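Local coordinates for protein cellulose 1,4-beta-cellobiosidase (Thermobifida fusca, PDB 4JJJ) that probably hydrolyses cellulose from chain ends to release cellobiose, as the family 48 glycoside hydrolase catalytic module of a larger enzyme that also carries a cellulose-binding module, at residues 358-363 and 438-443; 443-448 and 507-512. The protein carries 1 engineered substitution. All blocks are in the same frame, centred on the assembly; numbering follows the deposited sequence.

Contact 1: 358-363 and 438-443; sequences RQLEFL and EAILDK. With CA (calcium ion), chain G; ZN (zinc ion), chain T.
Two helices of the (alpha/alpha)6 barrel of this family 48 catalytic module, 348-365 and 435-450, meet through a small apolar contact in which Ile440 reaches across to Leu360 and Leu363. The touching is done by one methyl, Ile440 CD1. Ile440 CG1 lies anti to the carbonyl carbon (chi1 -65°) and the chain runs on extended to CD1, which carries that methyl out to helix 348-365. There Ile440 CD1 lies 4.0 Å from Leu363 CB and 4.1 Å from the backbone oxygen Leu360 O, while the branch methyl Leu360 CD2 approaches it more loosely, end to end. Only 105 Å² is buried between the segments, so much of the packing around them comes from neighbours: Met422 of helix 416-432 also touches Ile440, and Val329 of helix 329-337 touches both leucines. All three touching residues are buried.

Residues of both helices that take no part in this packing bind metals. On helix 348-365, Glu361 OE2 binds a zinc ion at 2.0 Å, together with Asp357 one turn earlier and a water; the other carboxylate oxygen, OE1, is hydrogen-bonded to Tyr396 OH and Trp478 NE1, which should limit rotation of the group. On helix 435-450, Glu438 and Asp442, also one turn apart, share a calcium ion with three waters. Asp442 OD2 sits 2.2 Å from the calcium and Glu438 OE2 is farther away at 2.6 Å; the second oxygen, Asp442 OD1, accepts a hydrogen bond of 2.7 Å from one calcium-bound water.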
loop_
_atom_site.group_PDB
_atom_site.type_symbol
_atom_site.label_atom_id
_atom_site.label_comp_id
_atom_site.label_asym_id
_atom_site.label_seq_id
_atom_site.Cartn_x
_atom_site.Cartn_y
_atom_site.Cartn_z
ATOM N N ARG A 358 13.563 2.895 -14.894
ATOM C CA ARG A 358 12.366 2.287 -15.405
ATOM C C ARG A 358 11.063 2.952 -14.816
ATOM O O ARG A 358 10.085 3.208 -15.525
ATOM C CB ARG A 358 12.296 0.810 -15.109
ATOM C CG ARG A 358 11.248 0.053 -15.916
ATOM C CD ARG A 358 11.574 -0.073 -17.379
ATOM N NE ARG A 358 12.801 -0.764 -17.719
ATOM C CZ ARG A 358 12.852 -2.106 -17.853
ATOM N NH1 ARG A 358 11.837 -2.887 -17.610
ATOM N NH2 ARG A 358 13.962 -2.684 -18.235
ATOM N N GLN A 359 11.129 3.278 -13.521
ATOM C CA GLN A 359 9.959 3.891 -12.884
ATOM C C GLN A 359 9.711 5.265 -13.495
ATOM O O GLN A 359 8.551 5.615 -13.762
ATOM C CB GLN A 359 10.184 4.024 -11.388
ATOM C CG GLN A 359 10.144 2.704 -10.612
ATOM C CD GLN A 359 10.175 2.914 -9.111
ATOM O OE1 GLN A 359 9.591 3.839 -8.547
ATOM N NE2 GLN A 359 11.001 2.100 -8.480
ATOM N N LEU A 360 10.740 6.090 -13.756
ATOM C CA LEU A 360 10.503 7.354 -14.370
ATOM C C LEU A 360 9.967 7.212 -15.778
ATOM O O LEU A 360 9.070 8.030 -16.153
ATOM C CB LEU A 360 11.787 8.203 -14.381
ATOM C CG LEU A 360 12.121 8.791 -12.976
ATOM C CD1 LEU A 360 13.628 9.151 -12.955
ATOM C CD2 LEU A 360 11.210 9.978 -12.719
ATOM N N GLU A 361 10.442 6.273 -16.564
ATOM C CA GLU A 361 9.868 6.056 -17.926
ATOM C C GLU A 361 8.395 5.633 -17.858
ATOM O O GLU A 361 7.595 6.204 -18.561
ATOM C CB GLU A 361 10.628 4.962 -18.617
ATOM C CG GLU A 361 12.003 5.373 -19.026
ATOM C CD GLU A 361 12.661 4.376 -19.979
ATOM O OE1 GLU A 361 11.994 3.583 -20.634
ATOM O OE2 GLU A 361 13.936 4.303 -20.056
ATOM N N PHE A 362 8.088 4.737 -16.915
ATOM C CA PHE A 362 6.706 4.270 -16.683
ATOM C C PHE A 362 5.748 5.388 -16.335
ATOM O O PHE A 362 4.708 5.540 -16.948
ATOM C CB PHE A 362 6.752 3.264 -15.521
ATOM C CG PHE A 362 5.487 2.631 -15.107
ATOM C CD1 PHE A 362 4.828 1.730 -15.896
ATOM C CD2 PHE A 362 5.049 2.758 -13.779
ATOM C CE1 PHE A 362 3.719 1.040 -15.438
ATOM C CE2 PHE A 362 3.933 2.052 -13.350
ATOM C CZ PHE A 362 3.267 1.199 -14.146
ATOM N N LEU A 363 6.150 6.283 -15.400
ATOM C CA LEU A 363 5.327 7.353 -15.010
ATOM C C LEU A 363 5.045 8.364 -16.150
ATOM O O LEU A 363 3.991 8.912 -16.317
ATOM C CB LEU A 363 5.953 8.019 -13.810
ATOM C CG LEU A 363 6.033 7.251 -12.515
ATOM C CD1 LEU A 363 6.714 8.076 -11.431
ATOM C CD2 LEU A 363 4.637 6.760 -12.030
ATOM N N GLU A 438 11.057 16.777 -13.574
ATOM C CA GLU A 438 10.589 18.135 -13.895
ATOM C C GLU A 438 9.552 18.111 -15.045
ATOM O O GLU A 438 8.499 18.763 -14.924
ATOM C CB GLU A 438 11.783 18.971 -14.324
ATOM C CG GLU A 438 11.438 20.404 -14.564
ATOM C CD GLU A 438 12.617 21.251 -14.995
ATOM O OE1 GLU A 438 13.647 20.792 -15.334
ATOM O OE2 GLU A 438 12.455 22.446 -14.962
ATOM N N ALA A 439 9.815 17.297 -16.065
ATOM C CA ALA A 439 8.870 17.249 -17.196
ATOM C C ALA A 439 7.545 16.719 -16.776
ATOM O O ALA A 439 6.517 17.251 -17.216
ATOM C CB ALA A 439 9.426 16.457 -18.330
ATOM N N ILE A 440 7.528 15.657 -15.954
ATOM C CA ILE A 440 6.233 15.160 -15.437
ATOM C C ILE A 440 5.506 16.223 -14.630
ATOM O O ILE A 440 4.270 16.504 -14.818
ATOM C CB ILE A 440 6.489 13.872 -14.603
ATOM C CG1 ILE A 440 7.015 12.752 -15.448
ATOM C CG2 ILE A 440 5.161 13.424 -13.974
ATOM C CD1 ILE A 440 7.570 11.577 -14.680
ATOM N N LEU A 441 6.218 16.832 -13.683
ATOM C CA LEU A 441 5.650 17.841 -12.820
ATOM C C LEU A 441 5.129 19.068 -13.567
ATOM O O LEU A 441 4.043 19.603 -13.265
ATOM C CB LEU A 441 6.740 18.268 -11.861
ATOM C CG LEU A 441 7.065 17.242 -10.806
ATOM C CD1 LEU A 441 8.441 17.502 -10.188
ATOM C CD2 LEU A 441 6.022 17.275 -9.700
ATOM N N ASP A 442 5.862 19.510 -14.630
ATOM C CA ASP A 442 5.433 20.707 -15.322
ATOM C C ASP A 442 4.076 20.508 -15.990
ATOM O O ASP A 442 3.382 21.525 -16.204
ATOM C CB ASP A 442 6.522 21.112 -16.346
ATOM C CG ASP A 442 7.746 21.813 -15.703
ATOM O OD1 ASP A 442 7.789 22.215 -14.552
ATOM O OD2 ASP A 442 8.717 21.921 -16.517
ATOM N N LYS A 443 3.751 19.283 -16.395
ATOM C CA LYS A 443 2.439 19.008 -16.944
ATOM C C LYS A 443 1.395 18.631 -15.884
ATOM O O LYS A 443 0.227 18.964 -16.019
ATOM C CB LYS A 443 2.617 17.928 -17.982
ATOM C CG LYS A 443 1.317 17.626 -18.714
ATOM C CD LYS A 443 1.441 16.716 -19.931
ATOM C CE LYS A 443 0.094 16.529 -20.642
ATOM N NZ LYS A 443 0.192 15.747 -21.946
HETATM CA CA CA G . 10.293 23.452 -16.075
HETATM ZN ZN ZN T . 15.432 5.369 -19.313
HETATM O O HOH W 1 9.976 23.562 -13.680
HETATM O O HOH W 2 10.458 25.479 -14.859
HETATM O O HOH W 3 10.882 24.852 -17.680
HETATM O O HOH W 4 17.056 4.775 -20.422
#

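Contact 2: 443-448 and 507-512; sequences KWVPWA and KTLMYY
Val445 carries most of this contact, its CB directed from helix 435-450 toward helix 499-516, where it meets Leu509 and Tyr512. Val445 CB already lies 4.1 Å from Tyr512 CE2. From there the two methyls diverge. Val445 CG1, anti to the backbone N (chi1 169°), enters between two residues, 3.7 Å from Leu509 CD2 and 3.8 Å from Tyr512 CE2. Val445 CG2 sits over one face of the phenol ring in a CH-pi contact, 4.0 Å from the Tyr512 ring centroid and 15° off the ring normal. The same methyl also lies in the plane of the Trp444 indole, at its edge.

Beside the valine, the six-membered ring of Trp444 reaches Thr508 with CZ3, 3.7 Å from the methyl Thr508 CG2; the two side chains cross at about a right angle. The polar groups here turn to other partners: Trp444 NE1 bonds to Gln418 OE1, Thr508 OG1 to Ala504 O one turn back, and Tyr512 OH to Asp442. The local axes pass 11.2 Å apart, with 133° between their N-to-C directions. Such apolar packing between helices is what an (alpha/alpha)6 barrel is built from.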
loop_
_atom_site.group_PDB
_atom_site.type_symbol
_atom_site.label_atom_id
_atom_site.label_comp_id
_atom_site.label_asym_id
_atom_site.label_seq_id
_atom_site.Cartn_x
_atom_site.Cartn_y
_atom_site.Cartn_z
ATOM N N LYS A 443 3.751 19.283 -16.395
ATOM C CA LYS A 443 2.439 19.008 -16.944
ATOM C C LYS A 443 1.395 18.631 -15.884
ATOM O O LYS A 443 0.227 18.964 -16.019
ATOM C CB LYS A 443 2.617 17.928 -17.982
ATOM C CG LYS A 443 1.317 17.626 -18.714
ATOM C CD LYS A 443 1.441 16.716 -19.931
ATOM C CE LYS A 443 0.094 16.529 -20.642
ATOM N NZ LYS A 443 0.192 15.747 -21.946
ATOM N N TRP A 444 1.802 17.955 -14.839
ATOM C CA TRP A 444 0.837 17.540 -13.798
ATOM C C TRP A 444 0.377 18.642 -12.905
ATOM O O TRP A 444 -0.791 18.709 -12.540
ATOM C CB TRP A 444 1.484 16.350 -12.949
ATOM C CG TRP A 444 0.609 15.759 -11.928
ATOM C CD1 TRP A 444 -0.147 14.607 -12.087
ATOM C CD2 TRP A 444 0.383 16.210 -10.608
ATOM N NE1 TRP A 444 -0.817 14.336 -10.970
ATOM C CE2 TRP A 444 -0.567 15.320 -10.031
ATOM C CE3 TRP A 444 0.838 17.268 -9.858
ATOM C CZ2 TRP A 444 -1.006 15.452 -8.719
ATOM C CZ3 TRP A 444 0.361 17.429 -8.565
ATOM C CH2 TRP A 444 -0.527 16.546 -8.016
ATOM N N VAL A 445 1.318 19.497 -12.489
ATOM C CA VAL A 445 1.054 20.528 -11.488
ATOM C C VAL A 445 -0.071 21.486 -11.927
ATOM O O VAL A 445 -1.025 21.645 -11.189
ATOM C CB VAL A 445 2.347 21.244 -11.043
ATOM C CG1 VAL A 445 2.072 22.503 -10.208
ATOM C CG2 VAL A 445 3.209 20.307 -10.209
ATOM N N PRO A 446 -0.042 21.990 -13.140
ATOM C CA PRO A 446 -1.162 22.829 -13.556
ATOM C C PRO A 446 -2.501 22.172 -13.523
ATOM O O PRO A 446 -3.480 22.815 -13.168
ATOM C CB PRO A 446 -0.776 23.324 -14.940
ATOM C CG PRO A 446 0.636 23.026 -15.120
ATOM C CD PRO A 446 1.061 21.985 -14.136
ATOM N N TRP A 447 -2.550 20.906 -13.900
ATOM C CA TRP A 447 -3.747 20.151 -13.904
ATOM C C TRP A 447 -4.261 20.036 -12.510
ATOM O O TRP A 447 -5.453 20.225 -12.246
ATOM C CB TRP A 447 -3.516 18.706 -14.458
ATOM C CG TRP A 447 -4.624 17.813 -14.322
ATOM C CD1 TRP A 447 -5.826 17.833 -14.994
ATOM C CD2 TRP A 447 -4.667 16.640 -13.500
ATOM N NE1 TRP A 447 -6.599 16.770 -14.636
ATOM C CE2 TRP A 447 -5.926 16.023 -13.701
ATOM C CE3 TRP A 447 -3.806 16.100 -12.521
ATOM C CZ2 TRP A 447 -6.341 14.887 -13.020
ATOM C CZ3 TRP A 447 -4.194 14.959 -11.839
ATOM C CH2 TRP A 447 -5.521 14.358 -12.093
ATOM N N ALA A 448 -3.404 19.697 -11.561
ATOM C CA ALA A 448 -3.855 19.592 -10.191
ATOM C C ALA A 448 -4.346 20.892 -9.614
ATOM O O ALA A 448 -5.424 20.953 -9.018
ATOM C CB ALA A 448 -2.732 19.033 -9.288
ATOM N N LYS A 507 2.257 19.229 -0.096
ATOM C CA LYS A 507 3.683 18.930 -0.171
ATOM C C LYS A 507 4.183 18.880 -1.596
ATOM O O LYS A 507 5.283 19.368 -1.919
ATOM C CB LYS A 507 3.986 17.694 0.591
ATOM C CG LYS A 507 3.974 17.863 2.112
ATOM C CD LYS A 507 4.384 16.632 2.827
ATOM C CE LYS A 507 3.302 15.542 2.837
ATOM N NZ LYS A 507 3.893 14.161 3.064
ATOM N N THR A 508 3.432 18.187 -2.438
ATOM C CA THR A 508 3.839 18.068 -3.809
ATOM C C THR A 508 4.110 19.440 -4.402
ATOM O O THR A 508 5.145 19.662 -5.060
ATOM C CB THR A 508 2.695 17.380 -4.667
ATOM O OG1 THR A 508 2.528 16.072 -4.172
ATOM C CG2 THR A 508 3.074 17.195 -6.090
ATOM N N LEU A 509 3.197 20.334 -4.157
ATOM C CA LEU A 509 3.282 21.701 -4.667
ATOM C C LEU A 509 4.468 22.497 -4.055
ATOM O O LEU A 509 5.148 23.225 -4.766
ATOM C CB LEU A 509 1.945 22.447 -4.431
ATOM C CG LEU A 509 0.759 21.867 -5.271
ATOM C CD1 LEU A 509 -0.546 22.501 -4.891
ATOM C CD2 LEU A 509 1.005 22.026 -6.740
ATOM N N MET A 510 4.708 22.305 -2.787
ATOM C CA MET A 510 5.821 22.981 -2.095
ATOM C C MET A 510 7.178 22.514 -2.624
ATOM O O MET A 510 8.020 23.384 -2.910
ATOM C CB MET A 510 5.725 22.748 -0.596
ATOM C CG MET A 510 4.673 23.679 0.055
ATOM S SD MET A 510 4.761 23.640 1.853
ATOM C CE MET A 510 4.454 21.921 2.266
ATOM N N TYR A 511 7.404 21.207 -2.724
ATOM C CA TYR A 511 8.704 20.698 -3.239
ATOM C C TYR A 511 8.915 21.224 -4.617
ATOM O O TYR A 511 10.052 21.629 -5.024
ATOM C CB TYR A 511 8.761 19.162 -3.147
ATOM C CG TYR A 511 8.939 18.642 -1.757
ATOM C CD1 TYR A 511 7.898 18.032 -1.102
ATOM C CD2 TYR A 511 10.174 18.686 -1.123
ATOM C CE1 TYR A 511 8.109 17.529 0.177
ATOM C CE2 TYR A 511 10.411 18.220 0.141
ATOM C CZ TYR A 511 9.373 17.667 0.841
ATOM O OH TYR A 511 9.494 17.109 2.079
ATOM N N TYR A 512 7.862 21.151 -5.457
ATOM C CA TYR A 512 7.975 21.657 -6.818
ATOM C C TYR A 512 8.260 23.153 -6.881
ATOM O O TYR A 512 9.116 23.612 -7.662
ATOM C CB TYR A 512 6.681 21.386 -7.552
ATOM C CG TYR A 512 6.625 21.979 -8.958
ATOM C CD1 TYR A 512 7.379 21.439 -10.027
ATOM C CD2 TYR A 512 5.767 23.025 -9.199
ATOM C CE1 TYR A 512 7.290 21.989 -11.345
ATOM C CE2 TYR A 512 5.717 23.590 -10.491
ATOM C CZ TYR A 512 6.444 23.041 -11.520
ATOM O OH TYR A 512 6.288 23.545 -12.758
#

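In the fold
Contacts 1 and 2 lie in series along the chain, share Lys443 and have centres 12 Å apart. Helix 435-450 takes part in both and thereby links 348-365 with 499-516. They also touch directly: Tyr512 OH of contact 2 forms a probable hydrogen bond of 2.7 Å with Asp442 OD1 of contact 1. That places the tyrosine in the second shell of the calcium site, its side chain about 5 Å from the ion. Leu441 CB packs 3.7 Å from Tyr512 CD1 as well. Toward the catalytic centre, the side chain of Leu363 is about 10 Å from that of Asn224, an engineered residue at the predicted nucleophile position.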